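Side-chain contacts in FAD:protein FMN transferase (Pseudomonas stutzeri ATCC 14405 = CCUG 16156, PDB 5MGY), which probably transfers FMN from FAD to a threonine of its target protein, releasing AMP, with a magnesium ion at its active site: residues A[262-267]-A[271-276]; A[185-190]-A[199-204]; A[275-280]-A[294-299]. All coordinates share one frame; numbering follows the deposited sequence.

Overall arrangement
All three contacts reach the large eight-stranded antiparallel sheet; in contact 2 the partner strand 199-205 belongs to a separate two-stranded sheet. Contacts 1 and 3, with centres about 9 Å apart, share helix 267-292 with T275 and A276 and use the neighbouring strands 257-264 and 295-301; V262 CG2 lies 3.8 Å from L277 CD1, so the hydrophobic patches merge. Contact 2, centred about 12 Å from contact 1, sends K188 NZ to 3.1 Å from K265 O, a probable hydrogen bond. Contact 2 also meets contact 3, I203 CG2 packing 3.6 Å from F297 CD2. Contact 1 supplies magnesium ligands D271 and T275, the latter shared with contact 3; E186 OE2 of contact 2 lies 2.9 Å from D271 OD2.

Contact 1. Residues A[262-267]-A[271-276]; sequences VIDKST and DGLSTA. With MG (magnesium ion), chain I.
Two of the three ligands of the magnesium site stand on the first turns of helix 267-292, after the chain turns back from strand 257-264, and here V262 packs on L273 and S274 while T267 bonds to D271. V262 is beta-branched, as suits a strand, and its two methyls spread over the helix: CG2, anti to its carbonyl carbon, rests 3.7 Å from S274 N, and CG1 faces L273 CB. T267 O accepts from D271 N at 3.1 Å, the donor lying 36° above the carbonyl plane; this backbone bond closes the helical turn that presents D271, and T267 OG1 is hydrogen-bonded to D165 OD1. The D271 side chain, CG anti to the backbone N (chi1 -162°), binds the ion through OD2 at 2.4 Å and takes the N-H of G161 on OD1, so both oxygens are engaged and the carboxylate is kept from turning. One turn on, T275 OG1 supplies a second ligand at 2.5 Å and also donates to D271 O, which accepts from T275 N as well; S157 O adds a third ligand. Before the helix S266 N donates to D264 OD2 at 2.9 Å, an Asx turn using that oxygen's anti lone pair.

Contact 2. Residues A[185-190]-A[199-204]; sequences GELKAE and WRIAIE
L187 and I201 reach toward each other tip to tip, L187 CD2 lying 3.7 Å from I201 CD1. The leucine places CG between its backbone N and carbonyl carbon (chi1 65°), which brings CD2 to the isoleucine, whereas I201 sets CG1 anti to its backbone N (chi1 -165°), and a bend at chi2 turns CD1 to the leucine. With L187 CA and I201 CA 9.2 Å apart, two long aliphatic side chains suit the gap. These strands are not hydrogen-bonded partners: 186-190 belongs to the large antiparallel sheet, while 199-205 pairs with 213-219 in a separate two-stranded antiparallel sheet packed against it, and L219 of that second strand touches both L187 and I201. Toward W199 the spacing narrows and a small residue fits, with A189 CB 3.6 Å from W199 CB. The indole brings NE1 to 3.0 Å from E190 O, which lies at the ring edge near its plane; NE1 is hydrogen-bonded to S178 OG. Replacing the tryptophan by an alanine would probably keep the CB contact with A189 but open a gap beside L180 and leave S178 OG without its indole partner. E190 OE2 forms a salt bridge with K172 NZ.

Contact 3. Residues A[275-280]-A[294-299]; sequences TALMVL and IAAFFV. With MG (magnesium ion), chain I.
L277 meets A296 and F298 where helix 267-292 lies over strand 295-301, and it alone of residues 275-280 comes within 4.5 Å of segment 294-299. The segment starts at T275, whose polar side chain is turned to the magnesium ion rather than to the strand. A276 follows with only a methyl, a good fit for a buried helix face that touches S94 and A97. Next is L277, whose CG stands anti to the carbonyl carbon (chi1 -69°), with the chain then extended so that CD1 is carried toward the sheet. There CD1 sits 4.0 Å from A296 CB and equally 4.0 Å from F298 CZ. The alanine methyl is short enough to let the leucine come down onto the strand. The phenylalanine reaches from further along it: its CG is also anti to the carbonyl carbon (chi1 -65°), the two side chains cross at about a right angle, and the leucine methyl meets the far end of the ring obliquely. L277 also touches V260, V262 and L288, so hydrocarbon from strand and helix meets its branched end. I294 points toward the helix too, touching L273 and V262. V279 N continues the helix by bonding to T275 O at 3.1 Å. L280 ends the segment with its side chain on L288 and A97. The whole is apolar helix-on-sheet packing, in which the helix joining the antiparallel neighbours 257-264 and 295-301 packs on the sheet and carries the magnesium ligands D271 and T275 near its N-terminal end.

Contact 1. Residues A[262-267]-A[271-276]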
loop_
_atom_site.group_PDB
_atom_site.type_symbol
_atom_site.label_atom_id
_atom_site.label_comp_id
_atom_site.label_asym_id
_atom_site.label_seq_id
_atom_site.Cartn_x
_atom_site.Cartn_y
_atom_site.Cartn_z
ATOM N N VAL A 262 1.656 -7.210 -5.922
ATOM C CA VAL A 262 1.824 -6.482 -7.171
ATOM C C VAL A 262 3.244 -5.933 -7.320
ATOM O O VAL A 262 3.893 -5.607 -6.344
ATOM C CB VAL A 262 0.799 -5.360 -7.251
ATOM C CG1 VAL A 262 1.020 -4.431 -8.458
ATOM C CG2 VAL A 262 -0.588 -5.961 -7.339
ATOM N N ILE A 263 3.698 -5.823 -8.554
ATOM C CA ILE A 263 5.020 -5.373 -8.870
ATOM C C ILE A 263 4.850 -4.307 -9.913
ATOM O O ILE A 263 4.194 -4.530 -10.947
ATOM C CB ILE A 263 5.921 -6.570 -9.337
ATOM C CG1 ILE A 263 5.865 -7.648 -8.217
ATOM C CG2 ILE A 263 7.350 -6.108 -9.670
ATOM C CD1 ILE A 263 7.021 -8.591 -8.114
ATOM N N ASP A 264 5.386 -3.141 -9.593
ATOM C CA ASP A 264 5.312 -1.967 -10.417
ATOM C C ASP A 264 6.553 -1.104 -10.093
ATOM O O ASP A 264 7.149 -1.198 -8.999
ATOM C CB ASP A 264 4.035 -1.234 -10.058
ATOM C CG ASP A 264 3.671 -0.105 -11.034
ATOM O OD1 ASP A 264 2.581 -0.287 -11.634
ATOM O OD2 ASP A 264 4.370 0.959 -11.158
ATOM N N LYS A 265 6.920 -0.253 -11.036
ATOM C CA LYS A 265 8.037 0.652 -10.816
ATOM C C LYS A 265 7.746 1.704 -9.743
ATOM O O LYS A 265 8.631 2.123 -9.032
ATOM C CB LYS A 265 8.476 1.304 -12.119
ATOM C CG LYS A 265 7.565 2.363 -12.555
ATOM C CD LYS A 265 7.638 2.669 -14.030
ATOM C CE LYS A 265 6.280 3.287 -14.435
ATOM N NZ LYS A 265 6.370 3.761 -15.835
ATOM N N SER A 266 6.501 2.089 -9.619
ATOM C CA SER A 266 6.083 2.957 -8.544
ATOM C C SER A 266 5.559 2.091 -7.428
ATOM O O SER A 266 4.563 1.407 -7.613
ATOM C CB SER A 266 4.977 3.867 -9.050
ATOM O OG SER A 266 4.310 4.421 -7.976
ATOM N N THR A 267 6.236 2.098 -6.290
ATOM C CA THR A 267 5.773 1.375 -5.103
ATOM C C THR A 267 4.428 1.927 -4.587
ATOM O O THR A 267 3.697 1.237 -3.913
ATOM C CB THR A 267 6.813 1.565 -4.013
ATOM O OG1 THR A 267 8.100 1.398 -4.582
ATOM C CG2 THR A 267 6.642 0.602 -2.910
ATOM N N ASP A 271 1.071 -0.478 -4.040
ATOM C CA ASP A 271 0.376 -0.531 -2.746
ATOM C C ASP A 271 -1.118 -0.346 -3.013
ATOM O O ASP A 271 -1.982 -0.936 -2.312
ATOM C CB ASP A 271 0.998 0.539 -1.774
ATOM C CG ASP A 271 0.676 0.312 -0.271
ATOM O OD1 ASP A 271 0.974 1.234 0.550
ATOM O OD2 ASP A 271 0.097 -0.739 0.112
ATOM N N GLY A 272 -1.383 0.487 -4.031
ATOM C CA GLY A 272 -2.706 0.872 -4.390
ATOM C C GLY A 272 -3.408 -0.256 -5.114
ATOM O O GLY A 272 -4.491 -0.704 -4.692
ATOM N N LEU A 273 -2.791 -0.703 -6.217
ATOM C CA LEU A 273 -3.342 -1.796 -7.046
ATOM C C LEU A 273 -3.453 -3.051 -6.221
ATOM O O LEU A 273 -4.474 -3.679 -6.175
ATOM C CB LEU A 273 -2.511 -2.051 -8.282
ATOM C CG LEU A 273 -2.456 -0.827 -9.240
ATOM C CD1 LEU A 273 -1.444 -1.084 -10.359
ATOM C CD2 LEU A 273 -3.811 -0.498 -9.823
ATOM N N SER A 274 -2.436 -3.385 -5.497
ATOM C CA SER A 274 -2.575 -4.439 -4.507
ATOM C C SER A 274 -3.852 -4.348 -3.664
ATOM O O SER A 274 -4.552 -5.330 -3.512
ATOM C CB SER A 274 -1.356 -4.456 -3.570
ATOM O OG SER A 274 -1.571 -5.375 -2.552
ATOM N N THR A 275 -4.135 -3.180 -3.102
ATOM C CA THR A 275 -5.384 -2.999 -2.322
ATOM C C THR A 275 -6.668 -3.243 -3.163
ATOM O O THR A 275 -7.660 -3.770 -2.636
ATOM C CB THR A 275 -5.420 -1.591 -1.649
ATOM O OG1 THR A 275 -4.385 -1.520 -0.670
ATOM C CG2 THR A 275 -6.738 -1.316 -0.935
ATOM N N ALA A 276 -6.619 -2.816 -4.425
ATOM C CA ALA A 276 -7.745 -2.854 -5.349
ATOM C C ALA A 276 -8.054 -4.283 -5.774
ATOM O O ALA A 276 -9.238 -4.684 -5.906
ATOM C CB ALA A 276 -7.417 -2.049 -6.594
HETATM MG MG MG I . -2.221 -1.045 0.550
#

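Contact 2. Residues A[185-190]-A[199-204]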
loop_
_atom_site.group_PDB
_atom_site.type_symbol
_atom_site.label_atom_id
_atom_site.label_comp_id
_atom_site.label_asym_id
_atom_site.label_seq_id
_atom_site.Cartn_x
_atom_site.Cartn_y
_atom_site.Cartn_z
ATOM N N GLY A 185 6.356 -3.749 4.947
ATOM C CA GLY A 185 6.088 -4.750 3.955
ATOM C C GLY A 185 6.204 -4.296 2.530
ATOM O O GLY A 185 6.710 -5.039 1.703
ATOM N N GLU A 186 5.761 -3.090 2.217
ATOM C CA GLU A 186 6.032 -2.511 0.893
ATOM C C GLU A 186 7.534 -2.294 0.744
ATOM O O GLU A 186 8.203 -1.917 1.685
ATOM C CB GLU A 186 5.309 -1.150 0.692
ATOM C CG GLU A 186 3.855 -1.272 0.300
ATOM C CD GLU A 186 3.011 -1.985 1.322
ATOM O OE1 GLU A 186 3.331 -1.844 2.524
ATOM O OE2 GLU A 186 2.026 -2.683 0.940
ATOM N N LEU A 187 8.050 -2.525 -0.452
ATOM C CA LEU A 187 9.436 -2.312 -0.714
ATOM C C LEU A 187 9.782 -2.123 -2.149
ATOM O O LEU A 187 9.019 -2.436 -3.049
ATOM C CB LEU A 187 10.264 -3.436 -0.135
ATOM C CG LEU A 187 10.188 -4.879 -0.616
ATOM C CD1 LEU A 187 10.884 -5.099 -1.964
ATOM C CD2 LEU A 187 10.839 -5.785 0.448
ATOM N N LYS A 188 10.989 -1.603 -2.338
ATOM C CA LYS A 188 11.571 -1.440 -3.648
ATOM C C LYS A 188 13.109 -1.539 -3.574
ATOM O O LYS A 188 13.740 -1.164 -2.595
ATOM C CB LYS A 188 11.091 -0.134 -4.240
ATOM C CG LYS A 188 11.655 0.172 -5.595
ATOM C CD LYS A 188 11.020 1.395 -6.249
ATOM C CE LYS A 188 11.765 1.673 -7.557
ATOM N NZ LYS A 188 11.492 2.903 -8.309
ATOM N N ALA A 189 13.707 -2.062 -4.620
ATOM C CA ALA A 189 15.128 -2.120 -4.673
ATOM C C ALA A 189 15.627 -1.784 -6.045
ATOM O O ALA A 189 14.906 -1.944 -7.036
ATOM C CB ALA A 189 15.604 -3.516 -4.268
ATOM N N GLU A 190 16.893 -1.363 -6.080
ATOM C CA GLU A 190 17.576 -1.000 -7.332
ATOM C C GLU A 190 19.068 -1.195 -7.232
ATOM O O GLU A 190 19.605 -1.314 -6.151
ATOM C CB GLU A 190 17.290 0.436 -7.656
ATOM C CG GLU A 190 17.683 0.854 -9.040
ATOM C CD GLU A 190 16.825 1.961 -9.558
ATOM O OE1 GLU A 190 17.080 2.338 -10.706
ATOM O OE2 GLU A 190 15.914 2.473 -8.833
ATOM N N TRP A 199 19.406 -7.701 -5.690
ATOM C CA TRP A 199 18.446 -7.688 -4.611
ATOM C C TRP A 199 17.280 -8.669 -4.934
ATOM O O TRP A 199 16.698 -8.673 -6.015
ATOM C CB TRP A 199 17.915 -6.273 -4.424
ATOM C CG TRP A 199 18.973 -5.237 -4.101
ATOM C CD1 TRP A 199 19.436 -4.268 -4.947
ATOM C CD2 TRP A 199 19.628 -5.031 -2.845
ATOM N NE1 TRP A 199 20.351 -3.496 -4.310
ATOM C CE2 TRP A 199 20.482 -3.926 -3.013
ATOM C CE3 TRP A 199 19.524 -5.630 -1.586
ATOM C CZ2 TRP A 199 21.284 -3.431 -1.979
ATOM C CZ3 TRP A 199 20.315 -5.152 -0.559
ATOM C CH2 TRP A 199 21.209 -4.067 -0.771
ATOM N N ARG A 200 16.938 -9.495 -3.965
ATOM C CA ARG A 200 15.905 -10.475 -4.151
ATOM C C ARG A 200 14.859 -10.440 -3.069
ATOM O O ARG A 200 15.174 -10.238 -1.870
ATOM C CB ARG A 200 16.552 -11.839 -4.095
ATOM C CG ARG A 200 17.726 -12.042 -5.042
ATOM C CD ARG A 200 18.155 -13.489 -4.960
ATOM N NE ARG A 200 18.342 -14.003 -6.305
ATOM C CZ ARG A 200 19.511 -14.360 -6.811
ATOM N NH1 ARG A 200 20.636 -14.260 -6.085
ATOM N NH2 ARG A 200 19.563 -14.789 -8.064
ATOM N N ILE A 201 13.618 -10.648 -3.472
ATOM C CA ILE A 201 12.557 -10.831 -2.512
ATOM C C ILE A 201 11.963 -12.239 -2.782
ATOM O O ILE A 201 12.118 -12.839 -3.875
ATOM C CB ILE A 201 11.547 -9.628 -2.557
ATOM C CG1 ILE A 201 10.606 -9.548 -1.329
ATOM C CG2 ILE A 201 10.670 -9.683 -3.797
ATOM C CD1 ILE A 201 11.237 -9.478 0.063
ATOM N N ALA A 202 11.312 -12.766 -1.745
ATOM C CA ALA A 202 10.493 -13.987 -1.824
ATOM C C ALA A 202 8.993 -13.668 -1.736
ATOM O O ALA A 202 8.555 -12.985 -0.798
ATOM C CB ALA A 202 10.868 -14.912 -0.675
ATOM N N ILE A 203 8.205 -14.172 -2.684
ATOM C CA ILE A 203 6.774 -14.150 -2.540
ATOM C C ILE A 203 6.366 -15.528 -2.027
ATOM O O ILE A 203 6.843 -16.549 -2.573
ATOM C CB ILE A 203 6.110 -13.838 -3.869
ATOM C CG1 ILE A 203 6.578 -12.467 -4.346
ATOM C CG2 ILE A 203 4.592 -13.841 -3.705
ATOM C CD1 ILE A 203 6.448 -12.184 -5.820
ATOM N N GLU A 204 5.499 -15.548 -1.000
ATOM C CA GLU A 204 4.939 -16.811 -0.505
ATOM C C GLU A 204 3.958 -17.437 -1.523
ATOM O O GLU A 204 3.142 -16.735 -2.167
ATOM C CB GLU A 204 4.231 -16.629 0.844
ATOM C CG GLU A 204 5.127 -16.355 2.037
ATOM C CD GLU A 204 6.120 -17.478 2.289
ATOM O OE1 GLU A 204 5.736 -18.605 2.700
ATOM O OE2 GLU A 204 7.292 -17.226 2.061
#

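Contact 3. Residues A[275-280]-A[294-299]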
loop_
_atom_site.group_PDB
_atom_site.type_symbol
_atom_site.label_atom_id
_atom_site.label_comp_id
_atom_site.label_asym_id
_atom_site.label_seq_id
_atom_site.Cartn_x
_atom_site.Cartn_y
_atom_site.Cartn_z
ATOM N N THR A 275 -4.135 -3.180 -3.102
ATOM C CA THR A 275 -5.384 -2.999 -2.322
ATOM C C THR A 275 -6.668 -3.243 -3.163
ATOM O O THR A 275 -7.660 -3.770 -2.636
ATOM C CB THR A 275 -5.420 -1.591 -1.649
ATOM O OG1 THR A 275 -4.385 -1.520 -0.670
ATOM C CG2 THR A 275 -6.738 -1.316 -0.935
ATOM N N ALA A 276 -6.619 -2.816 -4.425
ATOM C CA ALA A 276 -7.745 -2.854 -5.349
ATOM C C ALA A 276 -8.054 -4.283 -5.774
ATOM O O ALA A 276 -9.238 -4.684 -5.906
ATOM C CB ALA A 276 -7.417 -2.049 -6.594
ATOM N N LEU A 277 -6.978 -5.031 -6.017
ATOM C CA LEU A 277 -7.072 -6.423 -6.424
ATOM C C LEU A 277 -7.663 -7.250 -5.308
ATOM O O LEU A 277 -8.482 -8.104 -5.580
ATOM C CB LEU A 277 -5.704 -6.978 -6.863
ATOM C CG LEU A 277 -5.245 -6.359 -8.157
ATOM C CD1 LEU A 277 -3.974 -7.023 -8.642
ATOM C CD2 LEU A 277 -6.343 -6.430 -9.238
ATOM N N MET A 278 -7.296 -6.972 -4.066
ATOM C CA MET A 278 -7.848 -7.688 -2.922
ATOM C C MET A 278 -9.319 -7.298 -2.678
ATOM O O MET A 278 -10.080 -8.085 -2.100
ATOM C CB MET A 278 -7.017 -7.413 -1.675
ATOM C CG MET A 278 -7.632 -7.871 -0.358
ATOM S SD MET A 278 -7.888 -9.643 -0.194
ATOM C CE MET A 278 -6.236 -10.191 0.147
ATOM N N VAL A 279 -9.706 -6.082 -3.056
ATOM C CA VAL A 279 -11.091 -5.748 -3.000
ATOM C C VAL A 279 -11.766 -6.643 -4.010
ATOM O O VAL A 279 -12.713 -7.312 -3.677
ATOM C CB VAL A 279 -11.354 -4.246 -3.289
ATOM C CG1 VAL A 279 -12.841 -3.956 -3.589
ATOM C CG2 VAL A 279 -10.810 -3.414 -2.117
ATOM N N LEU A 280 -11.255 -6.659 -5.228
ATOM C CA LEU A 280 -11.983 -7.218 -6.384
ATOM C C LEU A 280 -12.199 -8.722 -6.263
ATOM O O LEU A 280 -13.240 -9.244 -6.673
ATOM C CB LEU A 280 -11.268 -6.888 -7.740
ATOM C CG LEU A 280 -11.526 -5.489 -8.312
ATOM C CD1 LEU A 280 -10.615 -5.240 -9.504
ATOM C CD2 LEU A 280 -12.999 -5.303 -8.671
ATOM N N ILE A 294 -1.035 -5.586 -15.360
ATOM C CA ILE A 294 -0.403 -5.489 -14.078
ATOM C C ILE A 294 0.368 -6.781 -13.844
ATOM O O ILE A 294 -0.130 -7.864 -14.149
ATOM C CB ILE A 294 -1.442 -5.294 -12.978
ATOM C CG1 ILE A 294 -2.169 -3.970 -13.215
ATOM C CG2 ILE A 294 -0.783 -5.330 -11.608
ATOM C CD1 ILE A 294 -3.412 -3.784 -12.352
ATOM N N ALA A 295 1.577 -6.649 -13.299
ATOM C CA ALA A 295 2.289 -7.793 -12.852
ATOM C C ALA A 295 1.779 -8.134 -11.438
ATOM O O ALA A 295 1.961 -7.354 -10.491
ATOM C CB ALA A 295 3.778 -7.528 -12.865
ATOM N N ALA A 296 1.118 -9.274 -11.308
ATOM C CA ALA A 296 0.534 -9.664 -10.030
ATOM C C ALA A 296 0.556 -11.184 -9.816
ATOM O O ALA A 296 0.518 -11.943 -10.790
ATOM C CB ALA A 296 -0.902 -9.163 -9.962
ATOM N N PHE A 297 0.563 -11.599 -8.550
ATOM C CA PHE A 297 0.647 -12.996 -8.132
ATOM C C PHE A 297 -0.389 -13.202 -7.026
ATOM O O PHE A 297 -0.223 -12.695 -5.912
ATOM C CB PHE A 297 2.053 -13.261 -7.598
ATOM C CG PHE A 297 2.304 -14.666 -7.135
ATOM C CD1 PHE A 297 2.906 -15.581 -8.030
ATOM C CD2 PHE A 297 2.005 -15.082 -5.831
ATOM C CE1 PHE A 297 3.191 -16.886 -7.637
ATOM C CE2 PHE A 297 2.282 -16.390 -5.439
ATOM C CZ PHE A 297 2.856 -17.300 -6.347
ATOM N N PHE A 298 -1.450 -13.933 -7.333
ATOM C CA PHE A 298 -2.566 -14.161 -6.429
ATOM C C PHE A 298 -2.466 -15.427 -5.565
ATOM O O PHE A 298 -1.923 -16.398 -5.998
ATOM C CB PHE A 298 -3.813 -14.307 -7.266
ATOM C CG PHE A 298 -4.194 -13.103 -7.999
ATOM C CD1 PHE A 298 -5.341 -12.396 -7.647
ATOM C CD2 PHE A 298 -3.433 -12.646 -9.042
ATOM C CE1 PHE A 298 -5.705 -11.254 -8.330
ATOM C CE2 PHE A 298 -3.804 -11.501 -9.724
ATOM C CZ PHE A 298 -4.936 -10.801 -9.371
ATOM N N VAL A 299 -2.977 -15.406 -4.333
ATOM C CA VAL A 299 -3.054 -16.601 -3.506
ATOM C C VAL A 299 -4.501 -16.835 -3.104
ATOM O O VAL A 299 -5.043 -16.186 -2.207
ATOM C CB VAL A 299 -2.150 -16.553 -2.272
ATOM C CG1 VAL A 299 -2.179 -17.878 -1.544
ATOM C CG2 VAL A 299 -0.721 -16.329 -2.717
HETATM MG MG MG I . -2.221 -1.045 0.550
#